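Putative MCP-type signal transduction protein (Campylobacter jejuni subsp. jejuni serotype O:2, PDB 4WY9) probably senses chemical signals in the periplasm as chemoreceptor Tlp1, through a tandem-PAS sensory domain, and passes them on to the chemotaxis machinery. Local coordinates at residues A36-I41 with G181-T186; T44-F49 with P171-K176; A240-K245 with G253-I258. One frame throughout, in Å; residues are numbered along the deposited sequence. Where two conformers were deposited one is given.

Contact 1: A36-I41 with G181-T186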
ATOM      1  N   ALA A  36      -3.015   4.185  11.328  1.00  9.82           N
ATOM      2  CA  ALA A  36      -3.357   4.419  12.721  1.00  9.71           C
ATOM      3  C   ALA A  36      -3.113   3.162  13.564  1.00 10.52           C
ATOM      4  O   ALA A  36      -2.649   3.245  14.706  1.00 10.94           O
ATOM      5  CB  ALA A  36      -4.777   4.900  12.850  1.00 10.51           C
ATOM      6  N   LEU A  37      -3.433   1.993  13.010  1.00  9.61           N
ATOM      7  CA  LEU A  37      -3.192   0.759  13.751  1.00 11.23           C
ATOM      8  C   LEU A  37      -1.679   0.554  13.908  1.00 10.19           C
ATOM      9  O   LEU A  37      -1.190   0.156  14.952  1.00 10.31           O
ATOM     10  CB  LEU A  37      -3.853  -0.444  13.090  1.00 13.06           C
ATOM     11  CG  LEU A  37      -5.365  -0.500  13.083  1.00 15.18           C
ATOM     12  CD1 LEU A  37      -5.799  -1.842  12.547  1.00 19.24           C
ATOM     13  CD2 LEU A  37      -5.901  -0.281  14.466  1.00 17.98           C
ATOM     14  N   ASN A  38      -0.923   0.759  12.830  1.00  9.46           N
ATOM     15  CA  ASN A  38       0.519   0.534  12.896  1.00  9.12           C
ATOM     16  C   ASN A  38       1.131   1.439  13.927  1.00  9.52           C
ATOM     17  O   ASN A  38       2.044   1.041  14.653  1.00 10.32           O
ATOM     18  CB  ASN A  38       1.128   0.775  11.526  1.00 11.66           C
ATOM     19  CG  ASN A  38       2.398   0.019  11.252  1.00 17.00           C
ATOM     20  OD1 ASN A  38       2.884  -0.728  12.027  1.00 25.54           O
ATOM     21  ND2 ASN A  38       2.926   0.294  10.108  1.00 17.04           N
ATOM     22  N   LYS A  39       0.701   2.697  13.965  1.00  9.73           N
ATOM     23  CA  LYS A  39       1.221   3.653  14.949  1.00 11.02           C
ATOM     24  C   LYS A  39       0.900   3.223  16.361  1.00 10.30           C
ATOM     25  O   LYS A  39       1.717   3.370  17.267  1.00 11.58           O
ATOM     26  CB  LYS A  39       0.670   5.070  14.710  1.00 11.76           C
ATOM     27  CG  LYS A  39       1.318   5.813  13.567  1.00 11.94           C
ATOM     28  CD  LYS A  39       0.659   7.186  13.401  1.00 15.66           C
ATOM     29  CE  LYS A  39       1.462   8.053  12.488  1.00 19.02           C
ATOM     30  NZ  LYS A  39       2.781   8.496  13.067  1.00 22.63           N
ATOM     31  N   SER A  40      -0.288   2.673  16.550  0.53 10.37           N
ATOM     32  CA  SER A  40      -0.699   2.221  17.889  0.53 11.84           C
ATOM     33  C   SER A  40       0.272   1.137  18.352  0.53  9.40           C
ATOM     34  O   SER A  40       0.829   1.216  19.466  0.53  9.33           O
ATOM     35  CB  SER A  40      -2.143   1.697  17.868  0.53 13.21           C
ATOM     36  OG  SER A  40      -2.524   1.212  19.144  0.53 16.17           O
ATOM     37  N   ILE A  41       0.492   0.133  17.529  1.00  8.79           N
ATOM     38  CA  ILE A  41       1.304  -1.014  17.931  1.00  9.76           C
ATOM     39  C   ILE A  41       2.773  -0.598  18.059  1.00  7.83           C
ATOM     40  O   ILE A  41       3.469  -1.027  18.972  1.00  8.21           O
ATOM     41  CB  ILE A  41       1.128  -2.234  17.018  1.00 12.64           C
ATOM     42  CG1 ILE A  41       2.030  -3.373  17.461  1.00 15.05           C
ATOM     43  CG2 ILE A  41       1.378  -1.900  15.622  1.00 15.07           C
ATOM     44  CD1 ILE A  41       1.525  -4.721  17.072  1.00 18.71           C
ATOM     45  N   GLY A 181      13.892  -3.046  15.730  1.00  7.88           N
ATOM     46  CA  GLY A 181      13.009  -3.820  14.914  1.00  7.69           C
ATOM     47  C   GLY A 181      12.081  -2.964  14.091  1.00  6.35           C
ATOM     48  O   GLY A 181      12.156  -1.725  14.130  1.00  7.08           O
ATOM     49  N   VAL A 182      11.178  -3.611  13.369  1.00  6.24           N
ATOM     50  CA  VAL A 182      10.234  -2.946  12.478  1.00  5.74           C
ATOM     51  C   VAL A 182       8.893  -3.632  12.616  1.00  5.80           C
ATOM     52  O   VAL A 182       8.829  -4.866  12.515  1.00  6.35           O
ATOM     53  CB  VAL A 182      10.686  -2.993  11.010  1.00  6.69           C
ATOM     54  CG1 VAL A 182       9.614  -2.340  10.109  1.00  7.31           C
ATOM     55  CG2 VAL A 182      12.035  -2.329  10.815  1.00  7.72           C
ATOM     56  N   ILE A 183       7.836  -2.869  12.847  1.00  5.57           N
ATOM     57  CA  ILE A 183       6.477  -3.404  12.811  1.00  6.37           C
ATOM     58  C   ILE A 183       5.807  -2.851  11.554  1.00  6.59           C
ATOM     59  O   ILE A 183       5.812  -1.632  11.319  1.00  7.20           O
ATOM     60  CB  ILE A 183       5.685  -3.077  14.103  1.00  8.25           C
ATOM     61  CG1 ILE A 183       4.300  -3.706  14.101  1.00 11.18           C
ATOM     62  CG2 ILE A 183       5.602  -1.559  14.348  1.00  9.89           C
ATOM     63  CD1 ILE A 183       4.276  -5.171  14.329  1.00 11.96           C
ATOM     64  N   GLY A 184       5.279  -3.720  10.719  1.00  6.37           N
ATOM     65  CA  GLY A 184       4.688  -3.286   9.484  1.00  6.74           C
ATOM     66  C   GLY A 184       3.484  -4.078   9.058  1.00  6.28           C
ATOM     67  O   GLY A 184       3.130  -5.096   9.668  1.00  6.75           O
ATOM     68  N   MET A 185       2.868  -3.610   7.982  1.00  7.24           N
ATOM     69  CA  MET A 185       1.684  -4.193   7.421  1.00  7.54           C
ATOM     70  C   MET A 185       1.762  -4.234   5.897  1.00  7.87           C
ATOM     71  O   MET A 185       2.381  -3.340   5.299  1.00 10.79           O
ATOM     72  CB  MET A 185       0.436  -3.401   7.804  1.00 10.74           C
ATOM     73  CG  MET A 185       0.251  -3.207   9.274  1.00 14.75           C
ATOM     74  SD  MET A 185      -0.883  -1.836   9.478  1.00 22.77           S
ATOM     75  CE  MET A 185      -1.130  -1.780  11.193  1.00 35.13           C
ATOM     76  N   THR A 186       1.101  -5.209   5.308  1.00  8.37           N
ATOM     77  CA  THR A 186       1.004  -5.349   3.872  1.00  9.42           C
ATOM     78  C   THR A 186      -0.429  -5.250   3.437  1.00 10.11           C
ATOM     79  O   THR A 186      -1.264  -6.000   3.939  1.00 12.39           O
ATOM     80  CB  THR A 186       1.588  -6.689   3.365  1.00 10.58           C
ATOM     81  OG1 THR A 186       2.903  -6.862   3.853  1.00 12.06           O
ATOM     82  CG2 THR A 186       1.585  -6.744   1.870  1.00 12.04           C
TER
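Ile41 and Ile183 form one of two apolar groups in this contact between helix 36-41 and strand 181-186. Ile41 CG2 lies 3.8 Å from Ile183 CG1. Ile41 CD1 and Ile183 CD1 are 3.9 Å apart, so the two branched chains meet both at mid-length and at their ends. Ile183 CG1 stands anti to the backbone N (chi1 -177°), and this places it against Ile41.

Met185 makes the second apolar group. Its chain is extended beyond CG and carries the methyl group from the strand to the helix backbone. Met185 CE is 3.6 Å from Leu37 CB and 3.4 Å from Asn38 CB. The same CE is modelled doubtfully close to Asn38 N, and little should rest on that approach. The side chains of Asn38 and Met185 run past each other in opposite directions.

The polar group of the contact is the Asn38 amide. Asn38 OD1 lies 3.1 Å from Ile183 O. Both atoms are acceptors, so the pair is a close approach without a bond and is probably mildly repulsive. Asn38 OD1 also comes within 3.7 Å of Ile183 CG2. Gly184 is the nearest strand residue by CA, at 6.6 Å from the CA of Asn38.

The helix and strand segments run nearly antiparallel, at 158°. Here the long N-terminal helix 8-51 covers a face of the antiparallel sheet in the first PDC (Cache) sensor domain. Strand 179-188 sits between strands 78-83 and 163-173. Leu81 and Ile172 on these two strands touch Ile183. Helix 59-70 also packs here, with Ile65, Ile66 and Phe70 against Ile41, and Phe70 also against Met185.

Contact 2: T44-F49 with P171-K176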
ATOM      1  N   THR A  44       3.170   1.025  21.448  1.00  8.47           N
ATOM      2  CA  THR A  44       3.127   0.057  22.535  1.00  8.42           C
ATOM      3  C   THR A  44       4.406  -0.775  22.572  1.00  7.61           C
ATOM      4  O   THR A  44       4.964  -1.024  23.665  1.00  8.17           O
ATOM      5  CB  THR A  44       1.877  -0.846  22.405  1.00 10.34           C
ATOM      6  OG1 THR A  44       0.696  -0.014  22.476  1.00 12.90           O
ATOM      7  CG2 THR A  44       1.830  -1.871  23.481  1.00 12.63           C
ATOM      8  N   LEU A  45       4.902  -1.195  21.422  1.00  7.01           N
ATOM      9  CA  LEU A  45       6.131  -1.987  21.396  1.00  7.08           C
ATOM     10  C   LEU A  45       7.361  -1.168  21.783  1.00  7.40           C
ATOM     11  O   LEU A  45       8.198  -1.641  22.519  1.00  8.50           O
ATOM     12  CB  LEU A  45       6.304  -2.629  20.012  1.00  7.50           C
ATOM     13  CG  LEU A  45       5.340  -3.754  19.667  1.00  9.54           C
ATOM     14  CD1 LEU A  45       5.491  -4.231  18.246  1.00 10.76           C
ATOM     15  CD2 LEU A  45       5.482  -4.920  20.655  1.00 12.06           C
ATOM     16  N   THR A  46       7.454   0.079  21.330  1.00  6.61           N
ATOM     17  CA  THR A  46       8.585   0.904  21.736  1.00  6.92           C
ATOM     18  C   THR A  46       8.539   1.150  23.249  1.00  8.20           C
ATOM     19  O   THR A  46       9.570   1.119  23.918  1.00  9.83           O
ATOM     20  CB  THR A  46       8.658   2.186  20.934  1.00  7.74           C
ATOM     21  OG1 THR A  46       9.141   1.852  19.635  1.00  8.53           O
ATOM     22  CG2 THR A  46       9.570   3.225  21.556  1.00  9.72           C
ATOM     23  N   GLU A  47       7.365   1.389  23.822  1.00  7.91           N
ATOM     24  CA  GLU A  47       7.276   1.551  25.265  1.00  9.11           C
ATOM     25  C   GLU A  47       7.789   0.280  25.951  1.00  9.87           C
ATOM     26  O   GLU A  47       8.524   0.346  26.923  1.00 12.04           O
ATOM     27  CB  GLU A  47       5.850   1.856  25.686  1.00 12.54           C
ATOM     28  CG  GLU A  47       5.660   2.041  27.196  1.00 17.10           C
ATOM     29  CD  GLU A  47       6.616   3.083  27.816  1.00 24.04           C
ATOM     30  OE1 GLU A  47       6.963   4.111  27.169  1.00 28.06           O
ATOM     31  OE2 GLU A  47       7.031   2.876  29.007  1.00 30.69           O
ATOM     32  N   MET A  48       7.438  -0.892  25.421  1.00  9.30           N
ATOM     33  CA  MET A  48       7.916  -2.152  25.976  1.00  9.15           C
ATOM     34  C   MET A  48       9.425  -2.253  25.881  1.00  8.89           C
ATOM     35  O   MET A  48      10.102  -2.618  26.848  1.00 10.42           O
ATOM     36  CB  MET A  48       7.254  -3.336  25.290  1.00  9.83           C
ATOM     37  CG  MET A  48       7.884  -4.675  25.674  1.00 11.00           C
ATOM     38  SD  MET A  48       7.253  -6.035  24.685  1.00 13.68           S
ATOM     39  CE  MET A  48       5.651  -6.216  25.397  1.00 16.27           C
ATOM     40  N   PHE A  49       9.985  -2.007  24.697  1.00  9.19           N
ATOM     41  CA  PHE A  49      11.415  -2.240  24.483  1.00  9.74           C
ATOM     42  C   PHE A  49      12.249  -1.170  25.161  1.00  9.81           C
ATOM     43  O   PHE A  49      13.425  -1.371  25.457  1.00 13.06           O
ATOM     44  CB  PHE A  49      11.742  -2.359  22.982  1.00 10.16           C
ATOM     45  CG  PHE A  49      11.477  -3.711  22.395  1.00  8.87           C
ATOM     46  CD1 PHE A  49      10.186  -4.154  22.128  1.00 11.42           C
ATOM     47  CD2 PHE A  49      12.522  -4.593  22.129  1.00 11.31           C
ATOM     48  CE1 PHE A  49       9.945  -5.421  21.610  1.00 11.74           C
ATOM     49  CE2 PHE A  49      12.274  -5.855  21.606  1.00 10.71           C
ATOM     50  CZ  PHE A  49      10.993  -6.261  21.333  1.00 11.89           C
ATOM     51  N   PRO A 171       9.614   1.947  12.697  1.00  6.81           N
ATOM     52  CA  PRO A 171      10.652   1.409  13.612  1.00  7.24           C
ATOM     53  C   PRO A 171      10.156   1.231  15.025  1.00  6.78           C
ATOM     54  O   PRO A 171       9.252   1.947  15.465  1.00  7.81           O
ATOM     55  CB  PRO A 171      11.739   2.472  13.577  1.00  8.69           C
ATOM     56  CG  PRO A 171      11.013   3.730  13.209  1.00  8.85           C
ATOM     57  CD  PRO A 171       9.969   3.280  12.216  1.00  7.89           C
ATOM     58  N   ILE A 172      10.768   0.265  15.710  0.55  5.99           N
ATOM     59  CA  ILE A 172      10.697   0.031  17.158  0.55  5.74           C
ATOM     60  C   ILE A 172      12.033   0.421  17.754  0.55  6.57           C
ATOM     61  O   ILE A 172      13.069   0.136  17.157  0.55  6.63           O
ATOM     62  CB  ILE A 172      10.359  -1.447  17.467  0.55  6.93           C
ATOM     63  CG1 ILE A 172       9.097  -1.885  16.718  0.55  8.50           C
ATOM     64  CG2 ILE A 172      10.195  -1.645  18.971  0.55  6.82           C
ATOM     65  CD1 ILE A 172       7.888  -1.050  17.047  0.55  9.25           C
ATOM     66  N   PHE A 173      12.012   1.072  18.924  1.00  7.27           N
ATOM     67  CA  PHE A 173      13.253   1.501  19.567  1.00  7.93           C
ATOM     68  C   PHE A 173      13.418   0.958  20.978  1.00  8.64           C
ATOM     69  O   PHE A 173      12.408   0.689  21.661  1.00  9.87           O
ATOM     70  CB  PHE A 173      13.302   3.039  19.647  1.00  8.89           C
ATOM     71  CG  PHE A 173      13.237   3.740  18.308  1.00  9.82           C
ATOM     72  CD1 PHE A 173      12.013   4.102  17.765  1.00 10.26           C
ATOM     73  CD2 PHE A 173      14.373   4.087  17.619  1.00  9.72           C
ATOM     74  CE1 PHE A 173      11.940   4.760  16.548  1.00  9.72           C
ATOM     75  CE2 PHE A 173      14.302   4.721  16.389  1.00 10.88           C
ATOM     76  CZ  PHE A 173      13.100   5.076  15.873  1.00 10.18           C
ATOM     77  N   ASP A 174      14.663   0.869  21.419  1.00  9.91           N
ATOM     78  CA  ASP A 174      14.945   0.552  22.815  1.00 12.08           C
ATOM     79  C   ASP A 174      15.338   1.830  23.588  1.00 12.05           C
ATOM     80  O   ASP A 174      15.268   2.918  23.063  1.00 12.51           O
ATOM     81  CB  ASP A 174      15.995  -0.524  22.905  1.00 14.41           C
ATOM     82  CG  ASP A 174      17.360  -0.123  22.360  1.00 14.66           C
ATOM     83  OD1 ASP A 174      17.611   1.072  22.136  1.00 14.69           O
ATOM     84  OD2 ASP A 174      18.253  -1.004  22.264  1.00 18.67           O
ATOM     85  N   ARG A 175      15.745   1.682  24.842  1.00 14.36           N
ATOM     86  CA  ARG A 175      16.043   2.833  25.707  1.00 16.95           C
ATOM     87  C   ARG A 175      17.355   3.520  25.298  1.00 16.67           C
ATOM     88  O   ARG A 175      17.618   4.684  25.671  1.00 16.90           O
ATOM     89  CB  ARG A 175      16.052   2.403  27.161  1.00 21.19           C
ATOM     90  CG  ARG A 175      16.076   3.539  28.137  1.00 33.82           C
ATOM     91  CD  ARG A 175      15.757   3.078  29.559  1.00 36.26           C
ATOM     92  NE  ARG A 175      14.477   3.636  30.002  1.00 51.97           N
ATOM     93  CZ  ARG A 175      14.330   4.881  30.453  1.00 48.47           C
ATOM     94  NH1 ARG A 175      15.392   5.679  30.520  1.00 58.44           N
ATOM     95  NH2 ARG A 175      13.142   5.331  30.861  1.00 50.76           N
ATOM     96  N   LYS A 176      18.164   2.862  24.472  1.00 14.71           N
ATOM     97  CA  LYS A 176      19.381   3.501  23.979  1.00 15.35           C
ATOM     98  C   LYS A 176      19.078   4.240  22.669  1.00 13.59           C
ATOM     99  O   LYS A 176      19.999   4.666  21.967  1.00 15.73           O
ATOM    100  CB  LYS A 176      20.490   2.463  23.785  1.00 20.38           C
ATOM    101  CG  LYS A 176      20.852   1.765  25.118  1.00 25.32           C
ATOM    102  CD  LYS A 176      21.982   0.794  24.960  1.00 29.49           C
ATOM    103  CE  LYS A 176      23.268   1.407  25.462  1.00 36.11           C
ATOM    104  NZ  LYS A 176      23.381   1.714  26.916  1.00 27.10           N
TER
HETATM  105  O   HOH W   1       8.359   3.451  17.592  1.00 10.48           O
HETATM  106  O   HOH W   2      16.240  -0.679  26.276  1.00 33.20           O
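Thr46 and Phe173 are joined by a direct hydrogen bond between helix 44-49 and the end of strand 171-173. The contact belongs to the first PDC sensor domain, of the Cache type, where the long N-terminal helix lies along an antiparallel sheet. Phe173 N donates to Thr46 OG1 over 3.1 Å, at a fairly straight 161°. Thr46 OG1 is anti to its own carbonyl carbon (chi1 -75°), which turns the hydroxyl toward the strand. Water 1 adds a second link. It lies 2.7 Å from Thr46 OG1 and donates to Pro171 O at 2.8 Å. The hydroxyl also has a weak bond to Ser42 O, so several partners fix its place.

The tightly packed side is mostly apolar. In the conformer described, Ile172 CD1 lies 3.7 Å from Leu45 CB. Ile172 CG2 reaches Phe49 CD1 at 4.0 Å. Leu81 and Leu83 on strand 78-83 extend this packing against Leu45 and Phe49. Phe49 CB is close to Phe173 O, at 3.4 Å. That carbonyl oxygen is buried and has no hydrogen-bond partner in the model. The Phe173 ring also packs edge-to-face with Tyr143.

The other end of the contact is looser and open to solvent. The strand has ended, and Arg175 and Lys176 are exposed. Asp174 OD1 shapes the turn by accepting from Lys176 N, an Asx turn, with the donor well above the carboxylate plane. Asp174 OD1 also accepts from Gln178 N. Water bridges the two backbones here: water 2 donates to Phe49 O at 3.0 Å and accepts from Arg175 N.

Contact 3: A240-K245 with G253-I258. With ACT (acetate ion), chain B.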
ATOM      1  N   ALA A 240      -0.372  12.285 -23.592  1.00 11.59           N
ATOM      2  CA  ALA A 240      -0.547  11.787 -22.234  1.00 11.24           C
ATOM      3  C   ALA A 240       0.205  12.666 -21.232  1.00 10.92           C
ATOM      4  O   ALA A 240      -0.001  12.556 -20.008  1.00 11.77           O
ATOM      5  CB  ALA A 240      -0.084  10.380 -22.141  1.00 11.84           C
ATOM      6  N   GLN A 241       1.104  13.498 -21.722  1.00 12.11           N
ATOM      7  CA  GLN A 241       2.061  14.145 -20.857  1.00 13.79           C
ATOM      8  C   GLN A 241       1.468  15.180 -19.910  1.00 15.09           C
ATOM      9  O   GLN A 241       1.965  15.361 -18.795  1.00 15.93           O
ATOM     10  CB  GLN A 241       3.163  14.788 -21.703  1.00 15.58           C
ATOM     11  CG  GLN A 241       3.958  13.792 -22.517  1.00 17.25           C
ATOM     12  CD  GLN A 241       4.631  12.733 -21.689  1.00 18.73           C
ATOM     13  OE1 GLN A 241       5.137  13.013 -20.602  1.00 19.08           O
ATOM     14  NE2 GLN A 241       4.635  11.523 -22.181  1.00 20.04           N
ATOM     15  N   GLU A 242       0.416  15.876 -20.327  1.00 15.38           N
ATOM     16  CA  GLU A 242      -0.210  16.856 -19.451  1.00 17.15           C
ATOM     17  C   GLU A 242      -0.748  16.170 -18.190  1.00 15.93           C
ATOM     18  O   GLU A 242      -0.638  16.705 -17.070  1.00 15.74           O
ATOM     19  CB  GLU A 242      -1.343  17.587 -20.152  1.00 19.86           C
ATOM     20  CG  GLU A 242      -1.883  18.727 -19.334  1.00 19.44           C
ATOM     21  CD  GLU A 242      -2.977  19.508 -20.044  1.00 23.48           C
ATOM     22  OE1 GLU A 242      -3.413  19.049 -21.134  1.00 25.65           O
ATOM     23  OE2 GLU A 242      -3.410  20.544 -19.489  1.00 23.58           O
ATOM     24  N   THR A 243      -1.354  15.020 -18.376  1.00 13.72           N
ATOM     25  CA  THR A 243      -1.896  14.240 -17.259  1.00 13.45           C
ATOM     26  C   THR A 243      -0.767  13.799 -16.345  1.00 12.79           C
ATOM     27  O   THR A 243      -0.896  13.855 -15.105  1.00 12.50           O
ATOM     28  CB  THR A 243      -2.715  13.058 -17.777  1.00 11.72           C
ATOM     29  OG1 THR A 243      -3.814  13.561 -18.553  1.00 12.09           O
ATOM     30  CG2 THR A 243      -3.218  12.200 -16.672  1.00 12.41           C
ATOM     31  N   TYR A 244       0.343  13.334 -16.929  1.00 11.51           N
ATOM     32  CA  TYR A 244       1.466  12.885 -16.115  1.00 12.91           C
ATOM     33  C   TYR A 244       2.056  14.006 -15.272  1.00 14.95           C
ATOM     34  O   TYR A 244       2.537  13.775 -14.154  1.00 15.16           O
ATOM     35  CB  TYR A 244       2.572  12.282 -16.991  1.00 14.51           C
ATOM     36  CG  TYR A 244       2.166  11.100 -17.793  1.00 13.27           C
ATOM     37  CD1 TYR A 244       1.043  10.351 -17.454  1.00 13.15           C
ATOM     38  CD2 TYR A 244       2.885  10.712 -18.918  1.00 12.17           C
ATOM     39  CE1 TYR A 244       0.670   9.264 -18.178  1.00 12.11           C
ATOM     40  CE2 TYR A 244       2.522   9.633 -19.650  1.00 11.86           C
ATOM     41  CZ  TYR A 244       1.401   8.914 -19.296  1.00 10.96           C
ATOM     42  OH  TYR A 244       1.011   7.840 -20.034  1.00 13.57           O
ATOM     43  N   LYS A 245       2.062  15.218 -15.816  1.00 16.83           N
ATOM     44  CA  LYS A 245       2.565  16.355 -15.063  1.00 19.50           C
ATOM     45  C   LYS A 245       1.713  16.592 -13.807  1.00 18.91           C
ATOM     46  O   LYS A 245       2.251  16.847 -12.732  1.00 19.08           O
ATOM     47  CB  LYS A 245       2.596  17.629 -15.924  1.00 25.88           C
ATOM     48  CG  LYS A 245       3.909  17.890 -16.590  1.00 34.84           C
ATOM     49  CD  LYS A 245       4.268  19.359 -16.586  1.00 41.37           C
ATOM     50  CE  LYS A 245       3.272  20.178 -17.384  1.00 47.68           C
ATOM     51  NZ  LYS A 245       3.789  21.561 -17.634  1.00 50.21           N
ATOM     52  N   GLY A 253      -7.176  17.490 -11.558  1.00 11.36           N
ATOM     53  CA  GLY A 253      -7.650  18.156 -12.770  1.00 11.45           C
ATOM     54  C   GLY A 253      -8.254  17.184 -13.737  1.00  9.20           C
ATOM     55  O   GLY A 253      -8.245  15.974 -13.511  1.00  9.60           O
ATOM     56  N   VAL A 254      -8.818  17.686 -14.824  0.64  9.07           N
ATOM     57  CA  VAL A 254      -9.360  16.878 -15.896  0.64  7.69           C
ATOM     58  C   VAL A 254      -8.771  17.313 -17.218  0.64  8.70           C
ATOM     59  O   VAL A 254      -8.792  18.497 -17.561  0.64 11.63           O
ATOM     60  CB  VAL A 254     -10.919  16.944 -15.964  0.64 10.12           C
ATOM     61  CG1 VAL A 254     -11.393  15.808 -16.915  0.64 13.26           C
ATOM     62  CG2 VAL A 254     -11.530  16.746 -14.603  0.64  8.16           C
ATOM     63  N   PHE A 255      -8.282  16.347 -17.971  1.00  8.58           N
ATOM     64  CA  PHE A 255      -7.444  16.577 -19.113  1.00  9.57           C
ATOM     65  C   PHE A 255      -7.885  15.799 -20.334  1.00  9.34           C
ATOM     66  O   PHE A 255      -8.494  14.740 -20.217  1.00 10.48           O
ATOM     67  CB  PHE A 255      -5.981  16.177 -18.771  1.00 11.15           C
ATOM     68  CG  PHE A 255      -5.467  16.814 -17.541  1.00 12.60           C
ATOM     69  CD1 PHE A 255      -5.017  18.099 -17.546  1.00 16.45           C
ATOM     70  CD2 PHE A 255      -5.495  16.126 -16.340  1.00 12.84           C
ATOM     71  CE1 PHE A 255      -4.571  18.719 -16.401  1.00 15.94           C
ATOM     72  CE2 PHE A 255      -5.045  16.724 -15.173  1.00 14.47           C
ATOM     73  CZ  PHE A 255      -4.575  18.017 -15.207  1.00 16.37           C
ATOM     74  N   ASN A 256      -7.537  16.298 -21.503  1.00  9.00           N
ATOM     75  CA  ASN A 256      -7.499  15.471 -22.692  1.00  9.83           C
ATOM     76  C   ASN A 256      -6.344  14.502 -22.540  1.00  9.72           C
ATOM     77  O   ASN A 256      -5.250  14.894 -22.118  1.00 11.20           O
ATOM     78  CB  ASN A 256      -7.348  16.328 -23.947  1.00 11.88           C
ATOM     79  CG  ASN A 256      -8.653  17.037 -24.357  1.00 14.66           C
ATOM     80  OD1 ASN A 256      -9.568  17.260 -23.554  1.00 23.24           O
ATOM     81  ND2 ASN A 256      -8.708  17.446 -25.571  1.00 21.64           N
ATOM     82  N   TYR A 257      -6.551  13.249 -22.891  1.00  9.69           N
ATOM     83  CA  TYR A 257      -5.580  12.199 -22.613  1.00  8.22           C
ATOM     84  C   TYR A 257      -5.678  11.090 -23.633  1.00  9.95           C
ATOM     85  O   TYR A 257      -6.741  10.588 -23.889  1.00 11.85           O
ATOM     86  CB  TYR A 257      -5.864  11.628 -21.207  1.00  8.71           C
ATOM     87  CG  TYR A 257      -4.994  10.464 -20.773  1.00  8.46           C
ATOM     88  CD1 TYR A 257      -3.687  10.667 -20.366  1.00  8.86           C
ATOM     89  CD2 TYR A 257      -5.502   9.164 -20.741  1.00  8.24           C
ATOM     90  CE1 TYR A 257      -2.902   9.624 -19.959  1.00  8.56           C
ATOM     91  CE2 TYR A 257      -4.709   8.103 -20.323  1.00  7.96           C
ATOM     92  CZ  TYR A 257      -3.410   8.341 -19.953  1.00  7.11           C
ATOM     93  OH  TYR A 257      -2.604   7.304 -19.565  1.00  9.17           O
ATOM     94  N   ILE A 258      -4.539  10.678 -24.179  0.51  9.11           N
ATOM     95  CA  ILE A 258      -4.491   9.544 -25.077  0.51  9.46           C
ATOM     96  C   ILE A 258      -3.959   8.347 -24.302  0.51  9.24           C
ATOM     97  O   ILE A 258      -2.804   8.355 -23.879  0.51 10.99           O
ATOM     98  CB  ILE A 258      -3.636   9.804 -26.321  0.51 10.98           C
ATOM     99  CG1 ILE A 258      -4.215  10.986 -27.102  0.51 12.46           C
ATOM    100  CG2 ILE A 258      -3.557   8.551 -27.163  0.51 12.98           C
ATOM    101  CD1 ILE A 258      -3.427  11.325 -28.327  0.51 13.06           C
TER
HETATM  102  C   ACT B 401      -3.755   4.097 -19.436  1.00 10.17           C
HETATM  103  O   ACT B 401      -3.712   2.867 -19.730  1.00 11.61           O
HETATM  104  OXT ACT B 401      -3.388   4.925 -20.317  1.00  9.46           O
HETATM  105  CH3 ACT B 401      -4.174   4.547 -18.081  1.00 10.85           C
HETATM  106  O   HOH W   3      -6.158  18.843 -21.494  1.00 19.44           O
HETATM  107  O   HOH W   4      -3.497  16.960 -23.160  1.00 31.76           O
HETATM  108  O   HOH W   5      -2.787  14.361 -21.042  1.00 12.76           O
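Tyr257 and Thr243 cross at about a right angle. Tyr257 CG is anti to the backbone N (chi1 177°), which starts the ring toward Thr243 and Ala240. Thr243 OG1 lies 3.4 Å from Tyr257 CD1, and the same oxygen is 3.4 Å from Phe255 CB. The Tyr257 ring also meets Ala240, whose CB is 3.6 Å from Tyr257 CE1. Tyr244 crosses Tyr257 at about a right angle, with its CE1 at the edge of the Tyr257 ring. The Tyr244 hydroxyl is bonded to Asn235 O. Phe255 has one ring face under the helix backbone, at Thr243 CA and Glu242 O.

This is the PAS-like sheet with strand order 2-1-5-4-3. Helix 241-249 precedes the edge strand 253-258 and packs against it.

The extended Glu242 side chain crosses Phe255 obliquely. Its carboxylate plane is turned 57° from the ring, and OE2 lies 3.5 Å from Phe255 CD1. Water 3 links Glu242 to the strand backbone: it donates to Glu242 OE1 at 2.8 Å and accepts from Asn256 N. Tyr257 OH donates to acetate OXT at 2.6 Å. Ser260 OG and His221 NE2 also bind this acetate, which probably came from the crystallisation liquor.

Contacts 1 and 2 are neighbours, with centres about 12 Å apart. Both use helix 8-51 and the same antiparallel sheet, on adjacent strands 179-188 and 163-173. A probable hydrogen bond from Ile172 N to Gly181 O joins them. Along the chain, contact 2 is nested inside the loop closed by contact 1. Contact 3 follows both and closes separately. Its centre lies about 36 Å from that of contact 1 and about 46 Å from that of contact 2, on the opposite side of the chain's centre. It belongs to the five-stranded sheet. The contacts therefore sample both PAS-like units of the tandem sensor. Helix 8-51 spans the two, also touching Val254 of strand 253-258.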